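Local coordinates for uncharacterized protein (Escherichia coli O157:H7, PDB 4ZV9) that is of unknown function but belongs to the dienelactone hydrolase family of alpha/beta hydrolases and is therefore probably a hydrolase, at residues 41-46 and 68-73. Numbering follows the deposited sequence.
Sequences KTPAVV and AGYIAL
Ile-71 O accepts a hydrogen bond from Val-45 N at 2.8 Å, with an N-H...O angle of 159°, and the Ala-44 CA-H makes an additional contact with the same oxygen. Val-45 O is engaged likewise, taking the amide of Leu-73 (N to O 3.0 Å) and a CA-H...O contact from Ala-72. With Ile-71 N bonded to Pro-43 O, also at 3.0 Å, the ladder is parallel: Ala-44 pairs with Ile-71, Val-45 with Ala-72 and Val-46 with Leu-73. The strand segments diverge by 23°, a modest twist.

Beside the ladder, the Tyr-70 ring takes Pro-43 at its edge, CD1 lying 4.0 Å from Pro-43 CB, while Val-45 CG2 meets Tyr-70 CB at 4.1 Å. That methyl is placed there by the Val-45 rotamer, in which CG1 is anti to the backbone N (chi1 175°) and CG2 lies beside that N. At the start of the pairing, Thr-42 CB rests 4.0 Å from Ile-71 CD1.

Gly-69, with positive phi, closes helix 56-67 in a Schellman motif, and the chain then enters the strand, completing a beta-alpha-beta crossover of the alpha/beta-hydrolase sheet. Ala-44, Val-46 and Leu-73 face helix 100-116, whereas Val-45 packs on Phe-234 of helix 220-237; strand 123-128 flanks 42-48, and strand 28-35 flanks 71-75.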
loop_
_atom_site.group_PDB
_atom_site.type_symbol
_atom_site.label_atom_id
_atom_site.label_comp_id
_atom_site.label_asym_id
_atom_site.label_seq_id
_atom_site.Cartn_x
_atom_site.Cartn_y
_atom_site.Cartn_z
ATOM N N LYS A 41 7.982 8.573 19.182
ATOM C CA LYS A 41 6.901 8.171 18.299
ATOM C C LYS A 41 7.379 8.197 16.842
ATOM O O LYS A 41 8.190 9.034 16.440
ATOM C CB LYS A 41 5.687 9.079 18.464
ATOM C CG LYS A 41 4.918 8.898 19.773
ATOM C CD LYS A 41 3.879 10.014 19.912
ATOM C CE LYS A 41 2.886 9.762 21.021
ATOM N NZ LYS A 41 1.901 8.703 20.670
ATOM N N THR A 42 6.869 7.260 16.051
ATOM C CA THR A 42 7.289 7.074 14.668
ATOM C C THR A 42 6.073 7.153 13.730
ATOM O O THR A 42 5.007 6.670 14.078
ATOM C CB THR A 42 7.942 5.667 14.540
ATOM O OG1 THR A 42 8.953 5.501 15.550
ATOM C CG2 THR A 42 8.567 5.439 13.171
ATOM N N PRO A 43 6.234 7.735 12.524
ATOM C CA PRO A 43 5.115 7.741 11.573
ATOM C C PRO A 43 4.806 6.324 11.063
ATOM O O PRO A 43 5.662 5.424 11.142
ATOM C CB PRO A 43 5.619 8.624 10.417
ATOM C CG PRO A 43 6.909 9.228 10.876
ATOM C CD PRO A 43 7.452 8.336 11.949
ATOM N N ALA A 44 3.611 6.134 10.533
ATOM C CA ALA A 44 3.164 4.825 10.082
ATOM C C ALA A 44 2.778 4.782 8.595
ATOM O O ALA A 44 2.401 5.787 8.009
ATOM C CB ALA A 44 1.978 4.387 10.922
ATOM N N VAL A 45 2.866 3.585 8.019
ATOM C CA VAL A 45 2.473 3.344 6.644
ATOM C C VAL A 45 1.671 2.069 6.595
ATOM O O VAL A 45 2.101 1.032 7.137
ATOM C CB VAL A 45 3.688 3.185 5.731
ATOM C CG1 VAL A 45 3.253 2.817 4.320
ATOM C CG2 VAL A 45 4.520 4.457 5.727
ATOM N N VAL A 46 0.488 2.139 5.988
ATOM C CA VAL A 46 -0.308 0.943 5.757
ATOM C C VAL A 46 0.126 0.421 4.377
ATOM O O VAL A 46 0.195 1.181 3.412
ATOM C CB VAL A 46 -1.821 1.231 5.793
ATOM C CG1 VAL A 46 -2.632 0.037 5.302
ATOM C CG2 VAL A 46 -2.235 1.608 7.207
ATOM N N ALA A 68 13.311 1.544 6.343
ATOM C CA ALA A 68 13.391 2.954 5.977
ATOM C C ALA A 68 13.031 3.880 7.145
ATOM O O ALA A 68 13.128 5.093 7.007
ATOM C CB ALA A 68 12.515 3.243 4.762
ATOM N N GLY A 69 12.577 3.314 8.268
ATOM C CA GLY A 69 12.281 4.088 9.482
ATOM C C GLY A 69 10.819 4.330 9.849
ATOM O O GLY A 69 10.533 5.175 10.684
ATOM N N TYR A 70 9.887 3.571 9.280
ATOM C CA TYR A 70 8.456 3.757 9.580
ATOM C C TYR A 70 7.824 2.504 10.168
ATOM O O TYR A 70 8.338 1.393 9.969
ATOM C CB TYR A 70 7.715 4.146 8.315
ATOM C CG TYR A 70 8.370 5.319 7.607
ATOM C CD1 TYR A 70 8.250 6.600 8.105
ATOM C CD2 TYR A 70 9.152 5.124 6.472
ATOM C CE1 TYR A 70 8.870 7.680 7.479
ATOM C CE2 TYR A 70 9.776 6.188 5.836
ATOM C CZ TYR A 70 9.631 7.469 6.345
ATOM O OH TYR A 70 10.257 8.536 5.724
ATOM N N ILE A 71 6.727 2.670 10.907
ATOM C CA ILE A 71 5.966 1.506 11.391
ATOM C C ILE A 71 5.081 1.086 10.232
ATOM O O ILE A 71 4.300 1.885 9.746
ATOM C CB ILE A 71 5.071 1.817 12.607
ATOM C CG1 ILE A 71 5.939 2.261 13.787
ATOM C CG2 ILE A 71 4.290 0.562 12.999
ATOM C CD1 ILE A 71 5.158 2.845 14.944
ATOM N N ALA A 72 5.196 -0.168 9.802
ATOM C CA ALA A 72 4.415 -0.661 8.685
ATOM C C ALA A 72 3.392 -1.689 9.147
ATOM O O ALA A 72 3.700 -2.559 9.965
ATOM C CB ALA A 72 5.344 -1.273 7.649
ATOM N N LEU A 73 2.170 -1.568 8.644
ATOM C CA LEU A 73 1.124 -2.540 8.923
ATOM C C LEU A 73 0.550 -3.026 7.603
ATOM O O LEU A 73 0.069 -2.220 6.798
ATOM C CB LEU A 73 0.023 -1.939 9.768
ATOM C CG LEU A 73 -1.193 -2.838 10.008
ATOM C CD1 LEU A 73 -0.830 -4.161 10.686
ATOM C CD2 LEU A 73 -2.215 -2.109 10.851
#